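Protein piwi (Drosophila melanogaster, PDB 6KR6) binds piRNAs directly and, in complex with them, represses transposable elements during meiosis, governing their methylation and subsequent silencing. Local coordinates at residues E78-H83 with V150-C155; F71-K76 with I215-E220; R169-G174 with P380-V385. One frame throughout, in Å; residues are numbered along the deposited sequence.

Interaction 1 of 3, residues E78-H83 with V150-C155; sequences EWRIVH and VGFISC. With HG (mercury (II) ion), chain J; ZN (zinc ion), chain L.
The Phe152 ring lies alongside Val82, both side chains pointing the same way, with Phe152 CE1 3.8 Å from Val82 CG2. The two residues form a non-hydrogen-bonded pair where antiparallel strands 82-88 and 142-152 of the N-terminal domain meet beside a classic beta bulge. The evidence for the bulge is that Val150 and Gly151 stand together opposite the single residue His83. His83 O takes the N-H of Gly151 at 3.0 Å and that of Val150, also at 3.0 Å, and both donors lie in its carbonyl plane. The bond from Val150 N is the more bent, 142° at the hydrogen against 163° for Gly151 N. His83 N answers with a bond of 2.9 Å to Gly151 O. Val150 packs beside the imidazole: its CG1, anti to the backbone N (chi1 172°), comes 3.6 Å from His83 CD2, and its CG2 stands over one ring face. Further along, Ile153 N also donates to Ile81 O, and these side chains run side by side, Ile81 CG2 being 3.7 Å from Ile153 CD1; Ile153 continues onto Phe160 and Val163 of helix 158-172. Arg80 crosses Phe152 at about a right angle. Cys155, through SG and O, binds a mercury ion together with Gln210. The His83 ring is held by a bond from ND1 to Leu120 O and by stacking on Phe121. Its NE2 binds a zinc ion at 2.0 Å, a site completed by His85 and Gln119.

Interaction 2 of 3, residues F71-K76 with I215-E220; sequences FRLKTK and ILLGTE
Leu73 reaches across to Ile215 and Leu217. At the root, Leu73 CB lies 3.8 Å from Ile215 O and 4.4 Å from Ile215 CB. At the tip, Leu73 CD1 meets Leu217 CB at 4.0 Å, with Leu217 CD2 scarcely farther off, the two leucines crossing obliquely. The backbones fix this position as an antiparallel beta ladder. Phe71 and Leu217 are a hydrogen-bonded pair, each donating its N-H to the other's oxygen, and two residues on, Leu73 N donates to Ile215 O at 2.9 Å with 176° at the hydrogen. Between these bonds Arg72 and Leu216 form the non-hydrogen-bonded pair. Leu216 CD2 lies 3.7 Å from Arg72 CA and also touches Arg72 CB, while Arg72 CG, anti to the backbone N (chi1 -170°), comes 3.6 Å from Ile215 O. The strand axes approach to 4.6 Å with their directions 139° apart, so the pair is antiparallel with a strong twist. Strand 392-405 bonds to the other edge of strand 70-74, and strand 198-210 to the other edge of strand 215-227. Helix 158-172 covers the side of Ile215 and Leu217, offering Phe160, Leu164 and Leu168.

Interaction 3 of 3, residues R169-G174 with P380-V385; sequences RRSMKG and PESVKV
Ser171 and Ser382 exchange two hydrogen bonds between helices 158-172 and 380-388, and with Gly174 and Val385 they form the closely packed part of this contact. Ser382 OG, beside its own backbone N and anti to the carbonyl carbon (chi1 -53°), donates to Ser171 O at 2.7 Å. In the other direction Ser171 OG donates to Ser382 O at 3.2 Å. The geometries differ: the first donor is tilted moderately from the carbonyl plane, whereas the second stands above its plane, 42° out of it, with a C=O...O angle of only 107°. Ser171 O carries a second bond, from Gly174 N at 2.9 Å, and the two donors reach it from opposite faces of its plane. Gly174 has no side chain, and the backbones come close here, Gly174 CA lying 4.3 Å from Ser382 CA. Val385 points toward the first helix and fills the next turn: its CG1 lies 3.7 Å from Ser171 N and 3.7 Å from Arg170 CG.

The solvent side is made by two exposed residues. Arg170, extended from CG to NE, runs slantwise over Val385, and its NE approaches Val385 CG2 at 4.0 Å; it also rests on Trp389. Glu381 lines the border at the other end, its CB near Gly174 CA.

Helices 158-172 and 380-388 probably belong to the linker regions L1 and L2 of the argonaute architecture. Their junction combines a polar serine pair with apolar packing of Val385 on Ser171 and on the aliphatic chain of Arg170. The paired bonds give each serine hydroxyl a carbonyl partner, well directed from Ser382 OG and poorly directed from Ser171 OG.

Interactions 1 and 2 have centres about 19 Å apart and are tied by sequence, since strands 70-74 and 82-88 follow each other and interaction 1 is nested within the loop that interaction 2 closes. Helix 158-172 joins all three: it follows strand 142-152, packs against Ile153 and against Ile215 and Leu217, and runs on into interaction 3. The centres of interactions 2 and 3 are about 15 Å apart, and their segments alternate along the chain. None touches the bound nucleic acid: by nearest atoms interaction 2 is about 15 Å from it, interaction 3 about 30 Å and interaction 1 about 37 Å. Interaction 1 alone supplies metal ligands, His83 and Cys155.

Interaction 1 of 3, residues E78-H83 with V150-C155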
loop_
_atom_site.group_PDB
_atom_site.type_symbol
_atom_site.label_atom_id
_atom_site.label_comp_id
_atom_site.label_asym_id
_atom_site.label_seq_id
_atom_site.Cartn_x
_atom_site.Cartn_y
_atom_site.Cartn_z
ATOM N N GLU A 78 -28.953 -7.183 25.380
ATOM C CA GLU A 78 -29.957 -6.487 24.580
ATOM C C GLU A 78 -29.580 -5.009 24.596
ATOM O O GLU A 78 -29.957 -4.262 25.501
ATOM C CB GLU A 78 -31.359 -6.726 25.131
ATOM N N TRP A 79 -28.817 -4.592 23.587
ATOM C CA TRP A 79 -28.291 -3.234 23.502
ATOM C C TRP A 79 -28.552 -2.700 22.104
ATOM O O TRP A 79 -28.045 -3.251 21.122
ATOM C CB TRP A 79 -26.794 -3.209 23.826
ATOM C CG TRP A 79 -26.176 -1.849 23.798
ATOM C CD1 TRP A 79 -26.063 -0.977 24.841
ATOM C CD2 TRP A 79 -25.570 -1.206 22.670
ATOM N NE1 TRP A 79 -25.430 0.172 24.430
ATOM C CE2 TRP A 79 -25.118 0.056 23.102
ATOM C CE3 TRP A 79 -25.371 -1.573 21.336
ATOM C CZ2 TRP A 79 -24.479 0.951 22.248
ATOM C CZ3 TRP A 79 -24.736 -0.684 20.490
ATOM C CH2 TRP A 79 -24.296 0.563 20.949
ATOM N N ARG A 80 -29.347 -1.634 22.015
ATOM C CA ARG A 80 -29.717 -1.043 20.736
ATOM C C ARG A 80 -29.605 0.472 20.832
ATOM O O ARG A 80 -29.571 1.047 21.923
ATOM C CB ARG A 80 -31.138 -1.446 20.319
ATOM C CG ARG A 80 -31.384 -2.948 20.300
ATOM C CD ARG A 80 -30.683 -3.617 19.128
ATOM N NE ARG A 80 -31.174 -3.114 17.848
ATOM C CZ ARG A 80 -32.317 -3.495 17.286
ATOM N NH1 ARG A 80 -33.094 -4.383 17.892
ATOM N NH2 ARG A 80 -32.685 -2.985 16.119
ATOM N N ILE A 81 -29.555 1.118 19.670
ATOM C CA ILE A 81 -29.411 2.566 19.568
ATOM C C ILE A 81 -30.737 3.160 19.117
ATOM O O ILE A 81 -31.306 2.730 18.107
ATOM C CB ILE A 81 -28.276 2.954 18.605
ATOM C CG1 ILE A 81 -26.925 2.597 19.223
ATOM C CG2 ILE A 81 -28.334 4.435 18.274
ATOM C CD1 ILE A 81 -26.750 3.124 20.632
ATOM N N VAL A 82 -31.220 4.152 19.862
ATOM C CA VAL A 82 -32.508 4.784 19.601
ATOM C C VAL A 82 -32.266 6.145 18.966
ATOM O O VAL A 82 -31.480 6.953 19.481
ATOM C CB VAL A 82 -33.337 4.915 20.890
ATOM C CG1 VAL A 82 -34.801 5.112 20.552
ATOM C CG2 VAL A 82 -33.148 3.690 21.769
ATOM N N HIS A 83 -32.943 6.398 17.847
ATOM C CA HIS A 83 -32.828 7.640 17.098
ATOM C C HIS A 83 -34.146 8.398 17.159
ATOM O O HIS A 83 -35.210 7.831 16.866
ATOM C CB HIS A 83 -32.444 7.368 15.640
ATOM C CG HIS A 83 -32.428 8.592 14.778
ATOM N ND1 HIS A 83 -31.914 9.798 15.205
ATOM C CD2 HIS A 83 -32.858 8.796 13.510
ATOM C CE1 HIS A 83 -32.030 10.691 14.238
ATOM N NE2 HIS A 83 -32.600 10.109 13.199
ATOM N N VAL A 150 -38.059 8.229 16.156
ATOM C CA VAL A 150 -37.853 7.810 14.773
ATOM C C VAL A 150 -37.697 6.300 14.667
ATOM O O VAL A 150 -38.410 5.650 13.902
ATOM C CB VAL A 150 -36.645 8.545 14.154
ATOM C CG1 VAL A 150 -36.315 7.960 12.787
ATOM C CG2 VAL A 150 -36.939 10.027 14.041
ATOM N N GLY A 151 -36.771 5.715 15.421
ATOM C CA GLY A 151 -36.675 4.264 15.411
ATOM C C GLY A 151 -35.395 3.756 16.044
ATOM O O GLY A 151 -34.783 4.428 16.872
ATOM N N PHE A 152 -35.031 2.534 15.661
ATOM C CA PHE A 152 -33.784 1.903 16.067
ATOM C C PHE A 152 -32.859 1.798 14.864
ATOM O O PHE A 152 -33.313 1.554 13.742
ATOM C CB PHE A 152 -34.018 0.502 16.644
ATOM C CG PHE A 152 -34.832 0.484 17.904
ATOM C CD1 PHE A 152 -34.249 0.776 19.126
ATOM C CD2 PHE A 152 -36.175 0.152 17.870
ATOM C CE1 PHE A 152 -34.995 0.752 20.289
ATOM C CE2 PHE A 152 -36.928 0.126 19.029
ATOM C CZ PHE A 152 -36.336 0.426 20.240
ATOM N N ILE A 153 -31.566 1.977 15.100
ATOM C CA ILE A 153 -30.578 1.813 14.039
ATOM C C ILE A 153 -30.304 0.326 13.865
ATOM O O ILE A 153 -29.834 -0.341 14.792
ATOM C CB ILE A 153 -29.289 2.582 14.351
ATOM C CG1 ILE A 153 -29.586 4.068 14.546
ATOM C CG2 ILE A 153 -28.282 2.389 13.231
ATOM C CD1 ILE A 153 -28.344 4.924 14.643
ATOM N N SER A 154 -30.602 -0.195 12.680
ATOM C CA SER A 154 -30.366 -1.601 12.403
ATOM C C SER A 154 -28.869 -1.900 12.397
ATOM O O SER A 154 -28.030 -1.021 12.182
ATOM C CB SER A 154 -30.984 -1.996 11.063
ATOM O OG SER A 154 -30.382 -1.281 9.998
ATOM N N CYS A 155 -28.541 -3.170 12.645
ATOM C CA CYS A 155 -27.145 -3.591 12.629
ATOM C C CYS A 155 -26.534 -3.501 11.236
ATOM O O CYS A 155 -25.305 -3.495 11.111
ATOM C CB CYS A 155 -27.024 -5.019 13.167
ATOM S SG CYS A 155 -25.583 -5.316 14.221
HETATM HG HG HG J . -24.913 -6.270 11.743
HETATM ZN ZN ZN L . -33.269 11.103 11.550
#

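Interaction 2 of 3, residues F71-K76 with I215-E220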
loop_
_atom_site.group_PDB
_atom_site.type_symbol
_atom_site.label_atom_id
_atom_site.label_comp_id
_atom_site.label_asym_id
_atom_site.label_seq_id
_atom_site.Cartn_x
_atom_site.Cartn_y
_atom_site.Cartn_z
ATOM N N PHE A 71 -9.616 -5.615 20.253
ATOM C CA PHE A 71 -10.267 -5.829 21.536
ATOM C C PHE A 71 -11.775 -5.751 21.344
ATOM O O PHE A 71 -12.263 -4.960 20.531
ATOM C CB PHE A 71 -9.824 -4.794 22.576
ATOM C CG PHE A 71 -8.337 -4.738 22.788
ATOM C CD1 PHE A 71 -7.693 -5.706 23.539
ATOM C CD2 PHE A 71 -7.587 -3.707 22.248
ATOM C CE1 PHE A 71 -6.326 -5.650 23.742
ATOM C CE2 PHE A 71 -6.219 -3.648 22.446
ATOM C CZ PHE A 71 -5.588 -4.621 23.194
ATOM N N ARG A 72 -12.515 -6.568 22.086
ATOM C CA ARG A 72 -13.963 -6.572 21.946
ATOM C C ARG A 72 -14.587 -5.433 22.743
ATOM O O ARG A 72 -14.116 -5.074 23.829
ATOM C CB ARG A 72 -14.553 -7.909 22.398
ATOM C CG ARG A 72 -16.026 -8.062 22.039
ATOM C CD ARG A 72 -16.735 -9.109 22.884
ATOM N NE ARG A 72 -16.390 -10.472 22.497
ATOM C CZ ARG A 72 -17.083 -11.546 22.863
ATOM N NH1 ARG A 72 -18.163 -11.411 23.620
ATOM N NH2 ARG A 72 -16.701 -12.753 22.468
ATOM N N LEU A 73 -15.648 -4.855 22.187
ATOM C CA LEU A 73 -16.457 -3.843 22.860
ATOM C C LEU A 73 -17.713 -4.541 23.365
ATOM O O LEU A 73 -18.673 -4.725 22.613
ATOM C CB LEU A 73 -16.810 -2.708 21.908
ATOM C CG LEU A 73 -16.337 -1.307 22.274
ATOM C CD1 LEU A 73 -14.847 -1.203 22.053
ATOM C CD2 LEU A 73 -17.075 -0.265 21.454
ATOM N N LYS A 74 -17.712 -4.933 24.634
ATOM C CA LYS A 74 -18.865 -5.636 25.178
ATOM C C LYS A 74 -19.895 -4.642 25.692
ATOM O O LYS A 74 -19.553 -3.646 26.333
ATOM C CB LYS A 74 -18.452 -6.604 26.288
ATOM C CG LYS A 74 -17.775 -5.961 27.484
ATOM C CD LYS A 74 -17.480 -7.014 28.539
ATOM C CE LYS A 74 -16.890 -6.395 29.791
ATOM N NZ LYS A 74 -16.594 -7.424 30.825
ATOM N N THR A 75 -21.163 -4.905 25.380
ATOM C CA THR A 75 -22.251 -4.055 25.850
ATOM C C THR A 75 -23.290 -4.868 26.594
ATOM O O THR A 75 -23.023 -6.002 26.981
ATOM C CB THR A 75 -22.920 -3.336 24.682
ATOM O OG1 THR A 75 -23.555 -4.301 23.833
ATOM C CG2 THR A 75 -21.888 -2.571 23.861
ATOM N N LYS A 76 -24.476 -4.307 26.793
ATOM C CA LYS A 76 -25.559 -5.106 27.332
ATOM C C LYS A 76 -25.945 -6.166 26.301
ATOM O O LYS A 76 -25.795 -5.948 25.094
ATOM C CB LYS A 76 -26.760 -4.226 27.679
ATOM N N ILE A 215 -18.640 -6.598 18.450
ATOM C CA ILE A 215 -18.039 -5.431 17.817
ATOM C C ILE A 215 -16.588 -5.374 18.268
ATOM O O ILE A 215 -16.303 -5.547 19.458
ATOM C CB ILE A 215 -18.783 -4.135 18.197
ATOM C CG1 ILE A 215 -20.247 -4.204 17.751
ATOM C CG2 ILE A 215 -18.087 -2.917 17.606
ATOM C CD1 ILE A 215 -21.154 -3.205 18.449
ATOM N N LEU A 216 -15.668 -5.153 17.331
ATOM C CA LEU A 216 -14.246 -5.175 17.639
ATOM C C LEU A 216 -13.607 -3.834 17.302
ATOM O O LEU A 216 -14.018 -3.149 16.362
ATOM C CB LEU A 216 -13.528 -6.295 16.879
ATOM C CG LEU A 216 -14.061 -7.719 17.056
ATOM C CD1 LEU A 216 -13.074 -8.725 16.486
ATOM C CD2 LEU A 216 -14.361 -8.026 18.517
ATOM N N LEU A 217 -12.579 -3.481 18.073
ATOM C CA LEU A 217 -11.843 -2.232 17.914
ATOM C C LEU A 217 -10.357 -2.553 17.901
ATOM O O LEU A 217 -9.842 -3.138 18.857
ATOM C CB LEU A 217 -12.173 -1.257 19.048
ATOM C CG LEU A 217 -11.238 -0.059 19.199
ATOM C CD1 LEU A 217 -11.356 0.833 17.986
ATOM C CD2 LEU A 217 -11.539 0.716 20.473
ATOM N N GLY A 218 -9.669 -2.171 16.830
ATOM C CA GLY A 218 -8.272 -2.513 16.652
ATOM C C GLY A 218 -7.396 -1.288 16.474
ATOM O O GLY A 218 -7.833 -0.263 15.943
ATOM N N THR A 219 -6.143 -1.410 16.914
ATOM C CA THR A 219 -5.164 -0.338 16.837
ATOM C C THR A 219 -3.873 -0.862 16.220
ATOM O O THR A 219 -3.590 -2.062 16.239
ATOM C CB THR A 219 -4.870 0.262 18.219
ATOM O OG1 THR A 219 -5.914 -0.101 19.132
ATOM C CG2 THR A 219 -4.788 1.776 18.134
ATOM N N GLU A 220 -3.090 0.064 15.671
ATOM C CA GLU A 220 -1.827 -0.270 15.027
ATOM C C GLU A 220 -0.876 0.913 15.160
ATOM O O GLU A 220 -1.306 2.067 15.206
ATOM C CB GLU A 220 -2.049 -0.648 13.553
ATOM C CG GLU A 220 -0.854 -0.467 12.618
ATOM C CD GLU A 220 0.222 -1.526 12.794
ATOM O OE1 GLU A 220 0.060 -2.417 13.654
ATOM O OE2 GLU A 220 1.234 -1.466 12.063
#

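Interaction 3 of 3, residues R169-G174 with P380-V385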
loop_
_atom_site.group_PDB
_atom_site.type_symbol
_atom_site.label_atom_id
_atom_site.label_comp_id
_atom_site.label_asym_id
_atom_site.label_seq_id
_atom_site.Cartn_x
_atom_site.Cartn_y
_atom_site.Cartn_z
ATOM N N ARG A 169 -14.470 8.343 18.751
ATOM C CA ARG A 169 -13.707 9.583 18.634
ATOM C C ARG A 169 -13.894 10.460 19.866
ATOM O O ARG A 169 -12.933 11.063 20.364
ATOM C CB ARG A 169 -14.114 10.339 17.369
ATOM C CG ARG A 169 -13.680 9.679 16.068
ATOM C CD ARG A 169 -14.027 10.549 14.868
ATOM N NE ARG A 169 -13.293 11.811 14.886
ATOM C CZ ARG A 169 -13.464 12.792 14.005
ATOM N NH1 ARG A 169 -14.354 12.663 13.030
ATOM N NH2 ARG A 169 -12.748 13.904 14.103
ATOM N N ARG A 170 -15.129 10.543 20.370
ATOM C CA ARG A 170 -15.379 11.270 21.611
ATOM C C ARG A 170 -14.567 10.687 22.760
ATOM O O ARG A 170 -14.078 11.425 23.624
ATOM C CB ARG A 170 -16.873 11.239 21.933
ATOM C CG ARG A 170 -17.295 12.091 23.117
ATOM C CD ARG A 170 -18.795 11.973 23.348
ATOM N NE ARG A 170 -19.233 12.681 24.547
ATOM C CZ ARG A 170 -20.477 12.659 25.012
ATOM N NH1 ARG A 170 -21.410 11.960 24.378
ATOM N NH2 ARG A 170 -20.791 13.331 26.111
ATOM N N SER A 171 -14.409 9.361 22.784
ATOM C CA SER A 171 -13.583 8.738 23.817
ATOM C C SER A 171 -12.106 9.069 23.619
ATOM O O SER A 171 -11.404 9.423 24.573
ATOM C CB SER A 171 -13.800 7.223 23.823
ATOM O OG SER A 171 -13.074 6.615 24.878
ATOM N N MET A 172 -11.616 8.952 22.379
ATOM C CA MET A 172 -10.226 9.288 22.082
ATOM C C MET A 172 -9.904 10.726 22.462
ATOM O O MET A 172 -8.749 11.045 22.766
ATOM C CB MET A 172 -9.924 9.073 20.597
ATOM C CG MET A 172 -10.153 7.664 20.090
ATOM S SD MET A 172 -9.305 6.396 21.043
ATOM C CE MET A 172 -9.865 4.926 20.189
ATOM N N LYS A 173 -10.907 11.607 22.429
ATOM C CA LYS A 173 -10.688 12.993 22.834
ATOM C C LYS A 173 -10.192 13.092 24.272
ATOM O O LYS A 173 -9.477 14.040 24.616
ATOM C CB LYS A 173 -11.975 13.801 22.662
ATOM N N GLY A 174 -10.553 12.128 25.123
ATOM C CA GLY A 174 -10.092 12.158 26.501
ATOM C C GLY A 174 -8.591 11.994 26.633
ATOM O O GLY A 174 -7.987 12.514 27.575
ATOM N N PRO A 380 -9.487 8.979 32.935
ATOM C CA PRO A 380 -10.904 9.022 33.321
ATOM C C PRO A 380 -11.781 9.735 32.314
ATOM O O PRO A 380 -12.985 9.460 32.262
ATOM C CB PRO A 380 -10.876 9.767 34.661
ATOM C CG PRO A 380 -9.684 10.655 34.552
ATOM C CD PRO A 380 -8.661 9.880 33.757
ATOM N N GLU A 381 -11.216 10.632 31.502
ATOM C CA GLU A 381 -12.021 11.362 30.529
ATOM C C GLU A 381 -12.508 10.444 29.413
ATOM O O GLU A 381 -13.661 10.546 28.977
ATOM C CB GLU A 381 -11.210 12.531 29.971
ATOM C CG GLU A 381 -10.565 13.383 31.059
ATOM C CD GLU A 381 -9.636 14.450 30.511
ATOM O OE1 GLU A 381 -9.292 14.386 29.313
ATOM O OE2 GLU A 381 -9.252 15.354 31.284
ATOM N N SER A 382 -11.649 9.538 28.941
ATOM C CA SER A 382 -12.070 8.571 27.931
ATOM C C SER A 382 -12.981 7.509 28.533
ATOM O O SER A 382 -13.976 7.106 27.913
ATOM C CB SER A 382 -10.846 7.919 27.288
ATOM O OG SER A 382 -9.943 8.896 26.805
ATOM N N VAL A 383 -12.648 7.040 29.738
ATOM C CA VAL A 383 -13.443 6.009 30.397
ATOM C C VAL A 383 -14.843 6.519 30.704
ATOM O O VAL A 383 -15.811 5.752 30.664
ATOM C CB VAL A 383 -12.718 5.518 31.666
ATOM C CG1 VAL A 383 -13.632 4.648 32.517
ATOM C CG2 VAL A 383 -11.471 4.746 31.280
ATOM N N LYS A 384 -14.983 7.813 30.994
ATOM C CA LYS A 384 -16.305 8.380 31.234
ATOM C C LYS A 384 -17.178 8.277 29.989
ATOM O O LYS A 384 -18.331 7.831 30.055
ATOM C CB LYS A 384 -16.174 9.835 31.684
ATOM N N VAL A 385 -16.636 8.686 28.839
ATOM C CA VAL A 385 -17.376 8.589 27.584
ATOM C C VAL A 385 -17.720 7.138 27.280
ATOM O O VAL A 385 -18.846 6.823 26.873
ATOM C CB VAL A 385 -16.573 9.231 26.437
ATOM C CG1 VAL A 385 -17.243 8.959 25.099
ATOM C CG2 VAL A 385 -16.420 10.726 26.667
#